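Long-range contact in Non-structural protein NS1 (PDB 4R94), which nicks viral DNA at the replication origin through its N-terminal, magnesium-binding nickase domain and, as a full-length protein, also unwinds DNA with an ATP-driven helicase: residues Glu24-Asn32 / Gly142-Trp153. Sequence-based numbering, arbitrary orientation.
Sequences EVFSFVFKN and GKWWRRQLNVYW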
loop_
_atom_site.group_PDB
_atom_site.type_symbol
_atom_site.label_atom_id
_atom_site.label_comp_id
_atom_site.label_asym_id
_atom_site.label_seq_id
_atom_site.Cartn_x
_atom_site.Cartn_y
_atom_site.Cartn_z
ATOM N N GLU A 24 -5.760 -15.566 -8.192
ATOM C CA GLU A 24 -6.534 -14.358 -8.473
ATOM C C GLU A 24 -6.636 -13.518 -7.208
ATOM O O GLU A 24 -6.881 -14.050 -6.123
ATOM C CB GLU A 24 -7.934 -14.697 -9.007
ATOM C CG GLU A 24 -7.950 -15.065 -10.489
ATOM C CD GLU A 24 -9.363 -15.223 -11.053
ATOM O OE1 GLU A 24 -9.996 -16.262 -10.788
ATOM O OE2 GLU A 24 -9.837 -14.308 -11.760
ATOM N N VAL A 25 -6.394 -12.216 -7.352
ATOM C CA VAL A 25 -6.446 -11.284 -6.217
ATOM C C VAL A 25 -7.024 -9.948 -6.673
ATOM O O VAL A 25 -6.945 -9.600 -7.845
ATOM C CB VAL A 25 -5.047 -11.030 -5.579
ATOM C CG1 VAL A 25 -4.468 -12.303 -4.950
ATOM C CG2 VAL A 25 -4.082 -10.450 -6.589
ATOM N N PHE A 26 -7.589 -9.189 -5.739
ATOM C CA PHE A 26 -7.980 -7.817 -6.025
ATOM C C PHE A 26 -6.749 -6.919 -6.119
ATOM O O PHE A 26 -5.717 -7.184 -5.501
ATOM C CB PHE A 26 -8.880 -7.240 -4.931
ATOM C CG PHE A 26 -10.196 -7.952 -4.744
ATOM C CD1 PHE A 26 -10.991 -8.298 -5.822
ATOM C CD2 PHE A 26 -10.653 -8.223 -3.464
ATOM C CE1 PHE A 26 -12.220 -8.935 -5.618
ATOM C CE2 PHE A 26 -11.867 -8.859 -3.259
ATOM C CZ PHE A 26 -12.647 -9.220 -4.345
ATOM N N SER A 27 -6.889 -5.826 -6.856
ATOM C CA SER A 27 -5.868 -4.797 -6.914
ATOM C C SER A 27 -6.467 -3.488 -6.439
ATOM O O SER A 27 -7.447 -2.998 -7.012
ATOM C CB SER A 27 -5.327 -4.661 -8.343
ATOM O OG SER A 27 -4.533 -3.486 -8.481
ATOM N N PHE A 28 -5.920 -2.954 -5.347
ATOM C CA PHE A 28 -6.340 -1.658 -4.809
ATOM C C PHE A 28 -5.203 -0.643 -4.835
ATOM O O PHE A 28 -4.030 -1.008 -4.816
ATOM C CB PHE A 28 -6.804 -1.774 -3.345
ATOM C CG PHE A 28 -7.969 -2.690 -3.134
ATOM C CD1 PHE A 28 -9.261 -2.266 -3.406
ATOM C CD2 PHE A 28 -7.774 -3.970 -2.628
ATOM C CE1 PHE A 28 -10.333 -3.093 -3.191
ATOM C CE2 PHE A 28 -8.859 -4.816 -2.410
ATOM C CZ PHE A 28 -10.136 -4.377 -2.718
ATOM N N VAL A 29 -5.549 0.637 -4.866
ATOM C CA VAL A 29 -4.582 1.687 -4.573
ATOM C C VAL A 29 -5.130 2.563 -3.455
ATOM O O VAL A 29 -6.277 3.024 -3.505
ATOM C CB VAL A 29 -4.261 2.553 -5.811
ATOM C CG1 VAL A 29 -3.321 3.671 -5.442
ATOM C CG2 VAL A 29 -3.629 1.690 -6.892
ATOM N N PHE A 30 -4.312 2.739 -2.420
ATOM C CA PHE A 30 -4.605 3.651 -1.321
ATOM C C PHE A 30 -3.889 4.944 -1.633
ATOM O O PHE A 30 -2.694 4.941 -1.962
ATOM C CB PHE A 30 -4.131 3.081 0.018
ATOM C CG PHE A 30 -4.992 1.954 0.563
ATOM C CD1 PHE A 30 -4.986 0.695 -0.032
ATOM C CD2 PHE A 30 -5.757 2.153 1.705
ATOM C CE1 PHE A 30 -5.759 -0.340 0.491
ATOM C CE2 PHE A 30 -6.525 1.127 2.238
ATOM C CZ PHE A 30 -6.532 -0.118 1.638
ATOM N N LYS A 31 -4.603 6.058 -1.548
ATOM C CA LYS A 31 -3.945 7.333 -1.837
ATOM C C LYS A 31 -4.510 8.449 -0.998
ATOM O O LYS A 31 -5.378 8.235 -0.159
ATOM C CB LYS A 31 -4.081 7.676 -3.322
ATOM C CG LYS A 31 -5.500 7.919 -3.746
ATOM C CD LYS A 31 -5.581 8.013 -5.270
ATOM C CE LYS A 31 -7.014 8.019 -5.745
ATOM N NZ LYS A 31 -7.068 7.906 -7.242
ATOM N N ASN A 32 -3.994 9.647 -1.211
ATOM C CA ASN A 32 -4.677 10.832 -0.706
ATOM C C ASN A 32 -4.505 11.925 -1.741
ATOM O O ASN A 32 -3.768 11.763 -2.717
ATOM C CB ASN A 32 -4.189 11.263 0.686
ATOM C CG ASN A 32 -2.694 11.540 0.761
ATOM O OD1 ASN A 32 -2.062 11.936 -0.209
ATOM N ND2 ASN A 32 -2.134 11.364 1.953
ATOM N N GLY A 142 -15.530 -7.504 -4.840
ATOM C CA GLY A 142 -14.578 -6.417 -5.027
ATOM C C GLY A 142 -15.103 -5.039 -4.682
ATOM O O GLY A 142 -14.444 -4.274 -3.964
ATOM N N LYS A 143 -16.288 -4.712 -5.189
ATOM C CA LYS A 143 -16.904 -3.410 -4.918
ATOM C C LYS A 143 -17.138 -3.171 -3.430
ATOM O O LYS A 143 -16.873 -2.080 -2.931
ATOM C CB LYS A 143 -18.231 -3.283 -5.661
ATOM C CG LYS A 143 -18.076 -3.092 -7.163
ATOM C CD LYS A 143 -19.337 -3.533 -7.886
ATOM C CE LYS A 143 -19.488 -2.820 -9.213
ATOM N NZ LYS A 143 -19.812 -1.379 -9.006
ATOM N N TRP A 144 -17.650 -4.189 -2.744
ATOM C CA TRP A 144 -17.844 -4.126 -1.302
ATOM C C TRP A 144 -16.518 -3.902 -0.581
ATOM O O TRP A 144 -16.442 -3.089 0.346
ATOM C CB TRP A 144 -18.507 -5.409 -0.791
ATOM C CG TRP A 144 -18.778 -5.428 0.688
ATOM C CD1 TRP A 144 -19.925 -5.034 1.317
ATOM C CD2 TRP A 144 -17.893 -5.888 1.720
ATOM N NE1 TRP A 144 -19.809 -5.218 2.675
ATOM C CE2 TRP A 144 -18.573 -5.743 2.949
ATOM C CE3 TRP A 144 -16.595 -6.406 1.725
ATOM C CZ2 TRP A 144 -17.994 -6.095 4.166
ATOM C CZ3 TRP A 144 -16.025 -6.760 2.933
ATOM C CH2 TRP A 144 -16.723 -6.602 4.138
ATOM N N TRP A 145 -15.481 -4.612 -1.018
ATOM C CA TRP A 145 -14.168 -4.485 -0.390
ATOM C C TRP A 145 -13.650 -3.062 -0.559
ATOM O O TRP A 145 -13.161 -2.461 0.405
ATOM C CB TRP A 145 -13.172 -5.502 -0.977
ATOM C CG TRP A 145 -13.016 -6.725 -0.106
ATOM C CD1 TRP A 145 -13.793 -7.849 -0.126
ATOM C CD2 TRP A 145 -12.039 -6.926 0.921
ATOM N NE1 TRP A 145 -13.349 -8.745 0.823
ATOM C CE2 TRP A 145 -12.274 -8.199 1.480
ATOM C CE3 TRP A 145 -10.978 -6.152 1.421
ATOM C CZ2 TRP A 145 -11.497 -8.716 2.521
ATOM C CZ3 TRP A 145 -10.201 -6.669 2.446
ATOM C CH2 TRP A 145 -10.466 -7.941 2.988
ATOM N N ARG A 146 -13.762 -2.508 -1.768
ATOM C CA ARG A 146 -13.292 -1.137 -1.985
ATOM C C ARG A 146 -14.032 -0.152 -1.093
ATOM O O ARG A 146 -13.426 0.748 -0.509
ATOM C CB ARG A 146 -13.442 -0.706 -3.443
ATOM C CG ARG A 146 -12.709 0.613 -3.764
ATOM C CD ARG A 146 -13.477 1.489 -4.768
ATOM N NE ARG A 146 -14.726 1.978 -4.188
ATOM C CZ ARG A 146 -14.812 2.991 -3.328
ATOM N NH1 ARG A 146 -13.716 3.631 -2.942
ATOM N NH2 ARG A 146 -15.996 3.367 -2.841
ATOM N N ARG A 147 -15.344 -0.317 -0.981
ATOM C CA ARG A 147 -16.123 0.593 -0.146
ATOM C C ARG A 147 -15.731 0.517 1.331
ATOM O O ARG A 147 -15.537 1.549 1.978
ATOM C CB ARG A 147 -17.617 0.314 -0.301
ATOM C CG ARG A 147 -18.473 1.247 0.542
ATOM C CD ARG A 147 -19.935 1.164 0.144
ATOM N NE ARG A 147 -20.419 -0.215 0.147
ATOM C CZ ARG A 147 -20.831 -0.857 1.235
ATOM N NH1 ARG A 147 -20.817 -0.247 2.413
ATOM N NH2 ARG A 147 -21.257 -2.110 1.148
ATOM N N GLN A 148 -15.609 -0.698 1.855
ATOM C CA GLN A 148 -15.261 -0.902 3.257
ATOM C C GLN A 148 -13.874 -0.360 3.551
ATOM O O GLN A 148 -13.655 0.324 4.563
ATOM C CB GLN A 148 -15.324 -2.379 3.622
ATOM C CG GLN A 148 -16.728 -2.940 3.569
ATOM C CD GLN A 148 -17.631 -2.274 4.581
ATOM O OE1 GLN A 148 -17.231 -2.042 5.722
ATOM N NE2 GLN A 148 -18.850 -1.948 4.165
ATOM N N LEU A 149 -12.940 -0.674 2.661
ATOM C CA LEU A 149 -11.586 -0.175 2.800
ATOM C C LEU A 149 -11.566 1.345 2.797
ATOM O O LEU A 149 -10.818 1.938 3.561
ATOM C CB LEU A 149 -10.676 -0.729 1.684
ATOM C CG LEU A 149 -10.255 -2.194 1.850
ATOM C CD1 LEU A 149 -9.410 -2.611 0.642
ATOM C CD2 LEU A 149 -9.511 -2.480 3.181
ATOM N N ASN A 150 -12.373 1.979 1.951
ATOM C CA ASN A 150 -12.380 3.438 1.902
ATOM C C ASN A 150 -12.984 4.010 3.179
ATOM O O ASN A 150 -12.546 5.057 3.651
ATOM C CB ASN A 150 -13.148 3.947 0.679
ATOM C CG ASN A 150 -12.609 5.268 0.151
ATOM O OD1 ASN A 150 -12.665 5.524 -1.039
ATOM N ND2 ASN A 150 -12.066 6.095 1.028
ATOM N N VAL A 151 -13.966 3.320 3.756
ATOM C CA VAL A 151 -14.496 3.757 5.067
ATOM C C VAL A 151 -13.399 3.787 6.125
ATOM O O VAL A 151 -13.193 4.808 6.795
ATOM C CB VAL A 151 -15.638 2.852 5.554
ATOM C CG1 VAL A 151 -15.992 3.186 7.025
ATOM C CG2 VAL A 151 -16.848 3.024 4.655
ATOM N N TYR A 152 -12.672 2.688 6.274
ATOM C CA TYR A 152 -11.637 2.629 7.306
ATOM C C TYR A 152 -10.460 3.553 7.005
ATOM O O TYR A 152 -9.903 4.169 7.919
ATOM C CB TYR A 152 -11.149 1.195 7.501
ATOM C CG TYR A 152 -12.193 0.316 8.162
ATOM C CD1 TYR A 152 -12.718 0.647 9.414
ATOM C CD2 TYR A 152 -12.664 -0.820 7.525
ATOM C CE1 TYR A 152 -13.682 -0.149 10.013
ATOM C CE2 TYR A 152 -13.623 -1.616 8.112
ATOM C CZ TYR A 152 -14.129 -1.279 9.345
ATOM O OH TYR A 152 -15.090 -2.086 9.923
ATOM N N TRP A 153 -10.120 3.695 5.722
ATOM C CA TRP A 153 -9.010 4.553 5.321
ATOM C C TRP A 153 -9.320 6.009 5.661
ATOM O O TRP A 153 -8.499 6.714 6.265
ATOM C CB TRP A 153 -8.738 4.362 3.812
ATOM C CG TRP A 153 -7.632 5.177 3.192
ATOM C CD1 TRP A 153 -7.744 5.987 2.089
ATOM C CD2 TRP A 153 -6.242 5.198 3.559
ATOM N NE1 TRP A 153 -6.516 6.521 1.756
ATOM C CE2 TRP A 153 -5.580 6.062 2.653
ATOM C CE3 TRP A 153 -5.492 4.581 4.576
ATOM C CZ2 TRP A 153 -4.212 6.327 2.728
ATOM C CZ3 TRP A 153 -4.129 4.837 4.641
ATOM C CH2 TRP A 153 -3.507 5.717 3.741
#
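Leu149 meets Phe28 at the middle of the interface, its CD1 methyl lying almost straight above the centre of the phenyl face, 3.7 Å from the ring centroid, a CH-pi contact. The same methyl reaches Phe30 CZ at 3.9 Å, so one leucine branch serves two rings of the strand. The rim of Phe28 rests on the helix itself, with CZ against Trp145 CB and CE1 3.7 Å from Arg146 CA. Toward the start of the helix, Phe26 lies on Gly142, whose CA is placed over the ring face and whose N is 3.4 Å from Phe26 CZ; farther round the same ring, Phe26 CE2 touches Trp145 CD1, the two rings meeting obliquely. At the far end Phe30 and Trp153 form a T-shaped pair: the phenyl edge points at the indole face, CD2 to CD2 3.6 Å, with planes at 89°. Trp153 CG is anti to the backbone N (chi1 179°), which carries the indole up to the strand, where NE1 donates to Lys31 O (2.8 Å, 159°) with the oxygen in the indole plane. Along the helix flank, Arg146 NH1 binds Asn150 OD1 at 2.9 Å and also Val183 O, tying the helix to strand 183-185. Strand 24-31 pairs antiparallel with 125-134 and 183-185 in the central sheet of this HUH-type nuclease fold; helix 142-160 lies over one face of that sheet, running in roughly the same direction as strand 24-31, while helix 81-104 touches Trp145 through Val101. Metal ligands His127 and His129 belong to adjoining strand 125-134.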